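Local coordinates for protein oxygen-independent coproporphyrinogen III oxidase (Escherichia coli, PDB 1OLT) that catalyses the oxygen-independent oxidative decarboxylation of two propionate groups of coproporphyrinogen III, giving protoporphyrinogen IX in heme biosynthesis by radical S-adenosylmethionine chemistry, at residues L321-I329 and N339-Y347; P27-E38 and N355-L363. One frame throughout, in Å; residues are numbered along the deposited sequence. Where two conformers were deposited one is given.

Contact 1 (L321-I329 and N339-Y347). With SAM (S-adenosylmethionine), chain D.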
loop_
_atom_site.group_PDB
_atom_site.type_symbol
_atom_site.label_atom_id
_atom_site.label_comp_id
_atom_site.label_asym_id
_atom_site.label_seq_id
_atom_site.Cartn_x
_atom_site.Cartn_y
_atom_site.Cartn_z
ATOM N N LEU A 321 -13.256 4.807 -2.102
ATOM C CA LEU A 321 -11.933 5.387 -2.300
ATOM C C LEU A 321 -11.892 5.974 -3.699
ATOM O O LEU A 321 -12.080 5.252 -4.684
ATOM C CB LEU A 321 -10.872 4.303 -2.200
ATOM C CG LEU A 321 -9.507 4.654 -2.830
ATOM C CD1 LEU A 321 -8.849 5.409 -1.825
ATOM C CD2 LEU A 321 -8.696 3.359 -3.239
ATOM N N LEU A 322 -11.707 7.284 -3.776
ATOM C CA LEU A 322 -11.538 7.964 -5.034
ATOM C C LEU A 322 -10.072 8.264 -5.266
ATOM O O LEU A 322 -9.412 8.963 -4.476
ATOM C CB LEU A 322 -12.324 9.285 -5.068
ATOM C CG LEU A 322 -12.146 10.092 -6.328
ATOM C CD1 LEU A 322 -12.732 9.411 -7.584
ATOM C CD2 LEU A 322 -12.743 11.532 -6.154
ATOM N N GLY A 323 -9.585 7.807 -6.398
ATOM C CA GLY A 323 -8.205 7.949 -6.746
ATOM C C GLY A 323 -8.096 8.969 -7.872
ATOM O O GLY A 323 -8.808 8.876 -8.898
ATOM N N MET A 324 -7.225 9.953 -7.682
ATOM C CA MET A 324 -7.029 11.053 -8.671
ATOM C C MET A 324 -5.577 11.055 -9.112
ATOM O O MET A 324 -4.690 10.657 -8.347
ATOM C CB MET A 324 -7.353 12.394 -8.029
ATOM C CG MET A 324 -8.842 12.684 -7.785
ATOM S SD MET A 324 -9.068 13.825 -6.356
ATOM C CE MET A 324 -9.041 12.642 -5.021
ATOM N N GLY A 325 -5.317 11.485 -10.341
ATOM C CA GLY A 325 -3.984 11.557 -10.897
ATOM C C GLY A 325 -3.619 10.317 -11.748
ATOM O O GLY A 325 -4.371 9.321 -11.848
ATOM N N VAL A 326 -2.503 10.410 -12.425
ATOM C CA VAL A 326 -2.071 9.373 -13.328
ATOM C C VAL A 326 -1.908 8.028 -12.561
ATOM O O VAL A 326 -1.325 8.002 -11.502
ATOM C CB VAL A 326 -0.712 9.799 -14.061
ATOM C CG1 VAL A 326 0.472 9.852 -13.111
ATOM C CG2 VAL A 326 -0.409 8.849 -15.146
ATOM N N SER A 327 -2.459 6.944 -13.123
ATOM C CA SER A 327 -2.473 5.585 -12.598
ATOM C C SER A 327 -3.383 5.344 -11.401
ATOM O O SER A 327 -3.519 4.202 -11.001
ATOM C CB SER A 327 -1.082 5.065 -12.259
ATOM O OG SER A 327 -0.617 5.497 -10.970
ATOM N N ALA A 328 -4.048 6.387 -10.882
ATOM C CA ALA A 328 -4.800 6.251 -9.651
ATOM C C ALA A 328 -5.961 5.304 -9.779
ATOM O O ALA A 328 -6.747 5.375 -10.711
ATOM C CB ALA A 328 -5.247 7.575 -9.108
ATOM N N ILE A 329 -6.026 4.393 -8.814
ATOM C CA ILE A 329 -7.156 3.454 -8.639
ATOM C C ILE A 329 -8.191 3.900 -7.627
ATOM O O ILE A 329 -7.853 4.352 -6.537
ATOM C CB ILE A 329 -6.645 2.051 -8.271
ATOM C CG1 ILE A 329 -5.763 1.520 -9.399
ATOM C CG2 ILE A 329 -7.797 1.056 -8.178
ATOM C CD1 ILE A 329 -4.816 0.316 -8.974
ATOM N N ASN A 339 -7.424 5.273 -13.565
ATOM C CA ASN A 339 -7.000 6.292 -14.516
ATOM C C ASN A 339 -5.881 5.805 -15.440
ATOM O O ASN A 339 -5.076 4.913 -15.087
ATOM C CB ASN A 339 -6.499 7.518 -13.751
ATOM C CG ASN A 339 -7.619 8.386 -13.201
ATOM O OD1 ASN A 339 -8.805 8.283 -13.617
ATOM N ND2 ASN A 339 -7.237 9.318 -12.254
ATOM N N GLN A 340 -5.841 6.372 -16.633
ATOM C CA GLN A 340 -4.687 6.311 -17.550
ATOM C C GLN A 340 -3.377 6.270 -16.770
ATOM O O GLN A 340 -3.138 7.101 -15.907
ATOM C CB GLN A 340 -4.720 7.535 -18.508
ATOM C CG GLN A 340 -5.947 7.635 -19.419
ATOM C CD GLN A 340 -6.061 6.580 -20.490
ATOM O OE1 GLN A 340 -5.118 5.834 -20.758
ATOM N NE2 GLN A 340 -7.255 6.475 -21.080
ATOM N N LYS A 341 -2.528 5.312 -17.114
ATOM C CA LYS A 341 -1.232 5.176 -16.504
ATOM C C LYS A 341 -0.102 5.905 -17.219
ATOM O O LYS A 341 0.961 6.045 -16.678
ATOM C CB LYS A 341 -0.868 3.685 -16.279
ATOM C CG LYS A 341 -0.482 2.879 -17.485
ATOM C CD LYS A 341 -0.440 1.331 -17.142
ATOM C CE LYS A 341 0.610 0.982 -16.065
ATOM N NZ LYS A 341 0.299 -0.317 -15.351
ATOM N N GLU A 342 -0.310 6.383 -18.401
ATOM C CA GLU A 342 0.740 7.170 -19.044
ATOM C C GLU A 342 0.302 8.595 -18.973
ATOM O O GLU A 342 -0.835 8.930 -19.302
ATOM C CB GLU A 342 0.888 6.795 -20.486
ATOM C CG GLU A 342 0.630 5.348 -20.675
ATOM C CD GLU A 342 1.776 4.653 -21.210
ATOM O OE1 GLU A 342 2.626 4.196 -20.370
ATOM O OE2 GLU A 342 1.776 4.554 -22.470
ATOM N N LEU A 343 1.242 9.427 -18.621
ATOM C CA LEU A 343 0.962 10.784 -18.394
ATOM C C LEU A 343 0.367 11.536 -19.562
ATOM O O LEU A 343 -0.567 12.308 -19.355
ATOM C CB LEU A 343 2.226 11.486 -17.855
ATOM C CG LEU A 343 1.993 12.879 -17.318
ATOM C CD1 LEU A 343 1.027 12.839 -16.147
ATOM C CD2 LEU A 343 3.307 13.481 -16.872
ATOM N N LYS A 344 0.870 11.270 -20.781
ATOM C CA LYS A 344 0.392 11.976 -21.934
ATOM C C LYS A 344 -1.080 11.616 -22.170
ATOM O O LYS A 344 -1.885 12.490 -22.521
ATOM C CB LYS A 344 1.196 11.620 -23.177
ATOM C CG LYS A 344 0.670 12.265 -24.442
ATOM C CD LYS A 344 1.583 11.786 -25.630
ATOM C CE LYS A 344 1.115 12.335 -26.990
ATOM N NZ LYS A 344 2.080 13.439 -27.453
ATOM N N GLN A 345 -1.528 10.419 -21.860
ATOM C CA GLN A 345 -3.010 10.129 -22.164
ATOM C C GLN A 345 -3.846 10.576 -20.903
ATOM O O GLN A 345 -5.025 10.921 -21.053
ATOM C CB GLN A 345 -3.354 8.597 -22.534
ATOM C CG GLN A 345 -2.491 8.017 -23.773
ATOM C CD GLN A 345 -2.911 8.657 -25.021
ATOM O OE1 GLN A 345 -2.082 9.203 -25.758
ATOM N NE2 GLN A 345 -4.213 8.640 -25.275
ATOM N N TYR A 346 -3.254 10.545 -19.693
ATOM C CA TYR A 346 -3.937 11.168 -18.600
ATOM C C TYR A 346 -4.253 12.650 -18.957
ATOM O O TYR A 346 -5.372 13.076 -18.869
ATOM C CB TYR A 346 -3.054 11.040 -17.329
ATOM C CG TYR A 346 -3.573 11.865 -16.165
ATOM C CD1 TYR A 346 -4.606 11.397 -15.356
ATOM C CD2 TYR A 346 -3.056 13.101 -15.873
ATOM C CE1 TYR A 346 -5.116 12.178 -14.321
ATOM C CE2 TYR A 346 -3.583 13.889 -14.847
ATOM C CZ TYR A 346 -4.600 13.421 -14.074
ATOM O OH TYR A 346 -5.111 14.192 -13.048
ATOM N N TYR A 347 -3.258 13.403 -19.406
ATOM C CA TYR A 347 -3.446 14.801 -19.744
ATOM C C TYR A 347 -4.448 14.992 -20.839
ATOM O O TYR A 347 -5.360 15.813 -20.722
ATOM C CB TYR A 347 -2.132 15.443 -20.192
ATOM C CG TYR A 347 -1.140 15.764 -19.117
ATOM C CD1 TYR A 347 -1.540 16.074 -17.837
ATOM C CD2 TYR A 347 0.195 15.848 -19.404
ATOM C CE1 TYR A 347 -0.629 16.412 -16.863
ATOM C CE2 TYR A 347 1.166 16.179 -18.388
ATOM C CZ TYR A 347 0.740 16.473 -17.155
ATOM O OH TYR A 347 1.581 16.830 -16.167
HETATM N N SAM D . 3.610 -1.089 -4.724
HETATM C CA SAM D . 4.874 -1.286 -3.990
HETATM C C SAM D . 5.483 -2.678 -4.261
HETATM O O SAM D . 6.623 -2.852 -4.734
HETATM O OXT SAM D . 4.869 -3.745 -4.042
HETATM C CB SAM D . 4.658 -1.041 -2.473
HETATM C CG SAM D . 4.318 0.427 -2.063
HETATM S SD SAM D . 2.585 0.701 -1.563
HETATM C CE SAM D . 2.704 0.625 0.261
HETATM C "C5'" SAM D . 2.133 2.465 -1.762
HETATM C "C4'" SAM D . 2.194 2.903 -3.217
HETATM O "O4'" SAM D . 1.161 2.201 -3.891
HETATM C "C3'" SAM D . 1.891 4.386 -3.451
HETATM O "O3'" SAM D . 3.004 5.204 -3.134
HETATM C "C2'" SAM D . 1.461 4.330 -4.890
HETATM O "O2'" SAM D . 2.579 4.154 -5.719
HETATM C "C1'" SAM D . 0.612 3.046 -4.920
HETATM N N9 SAM D . -0.785 3.292 -4.613
HETATM C C8 SAM D . -1.357 3.387 -3.393
HETATM N N7 SAM D . -2.712 3.653 -3.561
HETATM C C5 SAM D . -2.966 3.718 -4.842
HETATM C C6 SAM D . -4.113 3.963 -5.545
HETATM N N6 SAM D . -5.293 4.149 -4.978
HETATM N N1 SAM D . -4.012 3.983 -6.890
HETATM C C2 SAM D . -2.843 3.778 -7.517
HETATM N N3 SAM D . -1.705 3.563 -6.843
HETATM C C4 SAM D . -1.774 3.524 -5.520
#

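Contact 2 (P27-E38 and N355-L363)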
loop_
_atom_site.group_PDB
_atom_site.type_symbol
_atom_site.label_atom_id
_atom_site.label_comp_id
_atom_site.label_asym_id
_atom_site.label_seq_id
_atom_site.Cartn_x
_atom_site.Cartn_y
_atom_site.Cartn_z
ATOM N N PRO A 27 -11.053 -8.668 -7.182
ATOM C CA PRO A 27 -10.122 -9.203 -8.198
ATOM C C PRO A 27 -8.934 -8.310 -8.455
ATOM O O PRO A 27 -8.919 -7.131 -8.070
ATOM C CB PRO A 27 -10.961 -9.266 -9.477
ATOM C CG PRO A 27 -12.379 -9.083 -9.067
ATOM C CD PRO A 27 -12.397 -8.436 -7.734
ATOM N N THR A 28 -7.928 -8.868 -9.118
ATOM C CA THR A 28 -6.697 -8.118 -9.344
ATOM C C THR A 28 -6.825 -7.209 -10.547
ATOM O O THR A 28 -7.816 -7.308 -11.320
ATOM C CB THR A 28 -5.503 -9.086 -9.568
ATOM O OG1 THR A 28 -5.551 -9.643 -10.905
ATOM C CG2 THR A 28 -5.605 -10.292 -8.583
ATOM N N ALA A 29 -5.782 -6.374 -10.710
ATOM C CA ALA A 29 -5.613 -5.479 -11.867
ATOM C C ALA A 29 -5.532 -6.234 -13.226
ATOM O O ALA A 29 -5.823 -5.649 -14.275
ATOM C CB ALA A 29 -4.349 -4.570 -11.670
ATOM N N LEU A 30 -5.136 -7.514 -13.221
ATOM C CA LEU A 30 -5.206 -8.322 -14.461
ATOM C C LEU A 30 -6.618 -8.344 -15.046
ATOM O O LEU A 30 -6.788 -8.433 -16.264
ATOM C CB LEU A 30 -4.823 -9.782 -14.237
ATOM C CG LEU A 30 -3.444 -10.149 -13.746
ATOM C CD1 LEU A 30 -3.379 -11.691 -13.577
ATOM C CD2 LEU A 30 -2.405 -9.628 -14.715
ATOM N N GLU A 31 -7.628 -8.270 -14.175
ATOM C CA GLU A 31 -9.010 -8.352 -14.616
ATOM C C GLU A 31 -9.643 -7.014 -15.022
ATOM O O GLU A 31 -10.792 -7.004 -15.403
ATOM C CB GLU A 31 -9.844 -9.003 -13.525
ATOM C CG GLU A 31 -9.285 -10.333 -13.011
ATOM C CD GLU A 31 -8.862 -11.327 -14.105
ATOM O OE1 GLU A 31 -9.473 -11.392 -15.218
ATOM O OE2 GLU A 31 -7.889 -12.070 -13.831
ATOM N N PHE A 32 -8.912 -5.903 -14.938
ATOM C CA PHE A 32 -9.489 -4.586 -15.273
ATOM C C PHE A 32 -9.666 -4.546 -16.786
ATOM O O PHE A 32 -8.821 -5.020 -17.494
ATOM C CB PHE A 32 -8.595 -3.391 -14.817
ATOM C CG PHE A 32 -8.478 -3.198 -13.301
ATOM C CD1 PHE A 32 -9.042 -4.066 -12.387
ATOM C CD2 PHE A 32 -7.720 -2.146 -12.805
ATOM C CE1 PHE A 32 -8.866 -3.867 -11.001
ATOM C CE2 PHE A 32 -7.559 -1.944 -11.428
ATOM C CZ PHE A 32 -8.151 -2.808 -10.534
ATOM N N SER A 33 -10.766 -3.990 -17.269
ATOM C CA SER A 33 -11.049 -3.953 -18.681
ATOM C C SER A 33 -11.399 -2.520 -19.159
ATOM O O SER A 33 -12.080 -1.768 -18.493
ATOM C CB SER A 33 -12.197 -4.904 -18.973
ATOM O OG SER A 33 -12.891 -4.536 -20.136
ATOM N N GLU A 34 -10.955 -2.188 -20.355
ATOM C CA GLU A 34 -11.189 -0.874 -20.946
ATOM C C GLU A 34 -12.631 -0.676 -21.354
ATOM O O GLU A 34 -13.011 0.418 -21.703
ATOM C CB GLU A 34 -10.239 -0.642 -22.112
ATOM C CG GLU A 34 -8.776 -0.620 -21.660
ATOM C CD GLU A 34 -7.788 -0.392 -22.803
ATOM O OE1 GLU A 34 -8.180 0.248 -23.795
ATOM O OE2 GLU A 34 -6.619 -0.863 -22.700
ATOM N N ASP A 35 -13.424 -1.742 -21.283
ATOM C CA ASP A 35 -14.842 -1.699 -21.554
ATOM C C ASP A 35 -15.632 -1.035 -20.441
ATOM O O ASP A 35 -16.723 -0.569 -20.669
ATOM C CB ASP A 35 -15.349 -3.131 -21.746
ATOM C CG ASP A 35 -14.913 -3.746 -23.103
ATOM O OD1 ASP A 35 -14.601 -2.955 -24.049
ATOM O OD2 ASP A 35 -14.879 -4.998 -23.308
ATOM N N PHE A 36 -15.064 -1.017 -19.240
ATOM C CA PHE A 36 -15.615 -0.292 -18.087
ATOM C C PHE A 36 -15.523 1.212 -18.314
ATOM O O PHE A 36 -14.435 1.826 -18.297
ATOM C CB PHE A 36 -14.861 -0.668 -16.799
ATOM C CG PHE A 36 -15.477 -0.118 -15.538
ATOM C CD1 PHE A 36 -15.210 1.173 -15.117
ATOM C CD2 PHE A 36 -16.292 -0.916 -14.737
ATOM C CE1 PHE A 36 -15.770 1.690 -13.912
ATOM C CE2 PHE A 36 -16.858 -0.392 -13.545
ATOM C CZ PHE A 36 -16.596 0.908 -13.154
ATOM N N GLY A 37 -16.671 1.796 -18.505
ATOM C CA GLY A 37 -16.767 3.167 -18.908
ATOM C C GLY A 37 -17.408 4.071 -17.862
ATOM O O GLY A 37 -17.647 3.728 -16.687
ATOM N N GLU A 38 -17.723 5.249 -18.353
ATOM C CA GLU A 38 -18.178 6.330 -17.535
ATOM C C GLU A 38 -19.478 6.012 -16.897
ATOM O O GLU A 38 -19.705 6.423 -15.767
ATOM C CB GLU A 38 -18.340 7.549 -18.397
ATOM C CG GLU A 38 -18.708 8.793 -17.638
ATOM C CD GLU A 38 -17.697 9.207 -16.585
ATOM O OE1 GLU A 38 -16.519 8.754 -16.564
ATOM O OE2 GLU A 38 -18.098 10.036 -15.773
ATOM N N ASN A 355 -11.950 13.881 -17.057
ATOM C CA ASN A 355 -11.498 12.731 -16.282
ATOM C C ASN A 355 -10.525 11.858 -17.108
ATOM O O ASN A 355 -10.376 12.017 -18.333
ATOM C CB ASN A 355 -12.748 11.880 -15.810
ATOM C CG ASN A 355 -13.449 11.206 -16.933
ATOM O OD1 ASN A 355 -14.493 11.698 -17.447
ATOM N ND2 ASN A 355 -12.913 10.101 -17.370
ATOM N N ALA A 356 -9.883 10.926 -16.441
ATOM C CA ALA A 356 -8.918 10.064 -17.089
ATOM C C ALA A 356 -9.283 8.595 -16.933
ATOM O O ALA A 356 -8.413 7.739 -17.019
ATOM C CB ALA A 356 -7.536 10.333 -16.506
ATOM N N LEU A 357 -10.552 8.292 -16.739
ATOM C CA LEU A 357 -10.973 6.889 -16.575
ATOM C C LEU A 357 -10.540 6.067 -17.761
ATOM O O LEU A 357 -10.891 6.370 -18.904
ATOM C CB LEU A 357 -12.488 6.763 -16.379
ATOM C CG LEU A 357 -13.028 5.324 -16.296
ATOM C CD1 LEU A 357 -12.555 4.618 -15.133
ATOM C CD2 LEU A 357 -14.558 5.379 -16.261
ATOM N N TRP A 358 -9.791 5.011 -17.470
ATOM C CA TRP A 358 -9.181 4.138 -18.475
ATOM C C TRP A 358 -9.813 2.750 -18.495
ATOM O O TRP A 358 -10.280 2.268 -19.532
ATOM C CB TRP A 358 -7.701 4.024 -18.173
ATOM C CG TRP A 358 -6.941 3.107 -19.024
ATOM C CD1 TRP A 358 -7.145 2.846 -20.339
ATOM C CD2 TRP A 358 -5.823 2.339 -18.631
ATOM N NE1 TRP A 358 -6.210 1.952 -20.790
ATOM C CE2 TRP A 358 -5.402 1.597 -19.760
ATOM C CE3 TRP A 358 -5.124 2.186 -17.427
ATOM C CZ2 TRP A 358 -4.335 0.713 -19.718
ATOM C CZ3 TRP A 358 -4.042 1.337 -17.378
ATOM C CH2 TRP A 358 -3.654 0.590 -18.526
ATOM N N ARG A 359 -9.785 2.085 -17.356
ATOM C CA ARG A 359 -10.276 0.722 -17.278
ATOM C C ARG A 359 -10.773 0.409 -15.888
ATOM O O ARG A 359 -10.534 1.164 -14.964
ATOM C CB ARG A 359 -9.164 -0.249 -17.643
ATOM C CG ARG A 359 -7.940 -0.071 -16.805
ATOM C CD ARG A 359 -6.781 -1.043 -17.167
ATOM N NE ARG A 359 -5.731 -1.023 -16.192
ATOM C CZ ARG A 359 -4.831 -2.001 -16.004
ATOM N NH1 ARG A 359 -4.897 -3.105 -16.726
ATOM N NH2 ARG A 359 -3.859 -1.878 -15.076
ATOM N N GLY A 360 -11.483 -0.709 -15.751
ATOM C CA GLY A 360 -11.937 -1.133 -14.442
ATOM C C GLY A 360 -12.779 -2.390 -14.485
ATOM O O GLY A 360 -12.838 -3.066 -15.503
ATOM N N ILE A 361 -13.431 -2.697 -13.360
ATOM C CA ILE A 361 -14.304 -3.870 -13.233
ATOM C C ILE A 361 -15.467 -3.617 -12.273
ATOM O O ILE A 361 -15.268 -3.051 -11.204
ATOM C CB ILE A 361 -13.482 -5.084 -12.699
ATOM C CG1 ILE A 361 -14.362 -6.382 -12.649
ATOM C CG2 ILE A 361 -12.926 -4.805 -11.353
ATOM C CD1 ILE A 361 -13.592 -7.566 -13.015
ATOM N N ALA A 362 -16.656 -4.080 -12.638
ATOM C CA ALA A 362 -17.790 -4.120 -11.720
ATOM C C ALA A 362 -17.749 -5.525 -11.136
ATOM O O ALA A 362 -17.909 -6.470 -11.863
ATOM C CB ALA A 362 -19.093 -3.911 -12.473
ATOM N N LEU A 363 -17.524 -5.665 -9.844
ATOM C CA LEU A 363 -17.427 -6.961 -9.230
ATOM C C LEU A 363 -18.811 -7.681 -9.233
ATOM O O LEU A 363 -19.818 -7.083 -8.927
ATOM C CB LEU A 363 -16.927 -6.854 -7.792
ATOM C CG LEU A 363 -15.440 -6.687 -7.515
ATOM C CD1 LEU A 363 -14.915 -5.423 -8.123
ATOM C CD2 LEU A 363 -15.151 -6.696 -5.973
#

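Contact 1 (L321-I329 and N339-Y347)
Asn339 turns its side-chain amide into the bend after strand 320-324, and ND2 donates to Gly325 O at 2.9 Å, with that oxygen nearly in the plane of the amide. The same carbonyl takes Ala328 N from its opposite face, the bond that closes the type II turn Gly325-Ala328. CG of Asn339 lies beside its own backbone N (chi1 -78°), which brings the amide back over the turn while Asn339 N donates to Ala328 O at 2.9 Å. Ser327 N adds a bond to Gln340 O.

Packing is closest around Val326 and Tyr346. Val326 CG2 presses on the backbone, 3.3 Å from Gln340 O, and Val326 N sits over one face of the tyrosine ring near its rim. Tyr346 CE1 comes to 3.5 Å from Gly325 C, and its hydroxyl bonds Glu92, a carboxylate that also receives Gly325 N and Asn339 ND2. By contrast, Lys341 and Glu342, the latter the N-cap residue of helix 343-353, lead their side chains away toward solvent.

Just past the turn, Ile329 binds the adenine of an S-adenosylmethionine. Ile329 N donates to N1 of the ligand at 2.8 Å, and ligand N6 returns a bond to Ile329 O at 3.0 Å, so the backbone N-H and C=O of one residue pair with the base.

The contact sits against strand 53-62, which pairs with 320-324 in the parallel part of the radical SAM core sheet, and against helix 80-96, whose Leu89 packs on Tyr346.

Contact 2 (P27-E38 and N355-L363)
Phe36 lays its ring along the backbone of strand 357-362, CD2 lying 3.6 Å from Ile361 N and CE2 reaching on to Ala362. A chi1 of -172° points CG away from the backbone N and carries the ring out alongside Gly360, and Leu357 CD1 meets it at the edge. A side chain at Gly360 would run tightly against Phe36 CD1, so its absence lets the ring settle there.

Phe32 packs on the strand too, its CD1 4.1 Å from Ile361 CG2. Its CB lies over one face of the Arg359 guanidinium, 3.8 Å from Arg359 CD. The ring and guanidinium planes stand 74° apart, with Arg359 NE at the ring's edge, while Trp358 CH2 covers the other guanidinium face. Arg359 NH2 is bonded to Gln338 of strand 335-339. With an alanine in its place the guanidinium is gone, which would probably open a gap between Phe32 and Trp358 and leave Gln338 OE1 without its mate.

Between these side chains the backbones form a single antiparallel bridge: Ser33 N donates to Gly360 O at 2.9 Å and Gly360 N to Ser33 O at 3.0 Å. Trp358 and Arg359 form a classic beta bulge opposite Gln338, in the outermost strand of the three-stranded antiparallel sheet. Ser33 O also accepts Phe36 N, from its other face, within a type I turn, and Ser33 OG takes Asp35 N in an ST turn.

Toward the ends of the contact, Pro27 CD touches Leu363 CG at 3.5 Å, and Leu357 CD2 meets the backbone of Gly37, just before helix 38-45. There Glu38 turns its carboxylate to a salt bridge with Arg96.

In the fold
From the N terminus the chain first runs through 27-38, the loop before helix 38-45, and then builds the radical SAM core before returning. Contact 2 closes the longer excursion when 355-363 returns to 27-38, 317 residues on. Contact 1 is nested inside it: 321-329 leaves the last parallel strand, and through the hairpin of strands 329-332 and 335-339 the chain comes back to it at 339-347. Helix 343-353 then leads to strand 357-362. The two contacts touch where Gln340 N lies 2.9 Å from Ala356 O, a probable hydrogen bond. Contact 1 joins the core strand to the start of helix 343-353 at the adenine site; contact 2 joins the N-terminal loop to the small sheet's outer strand.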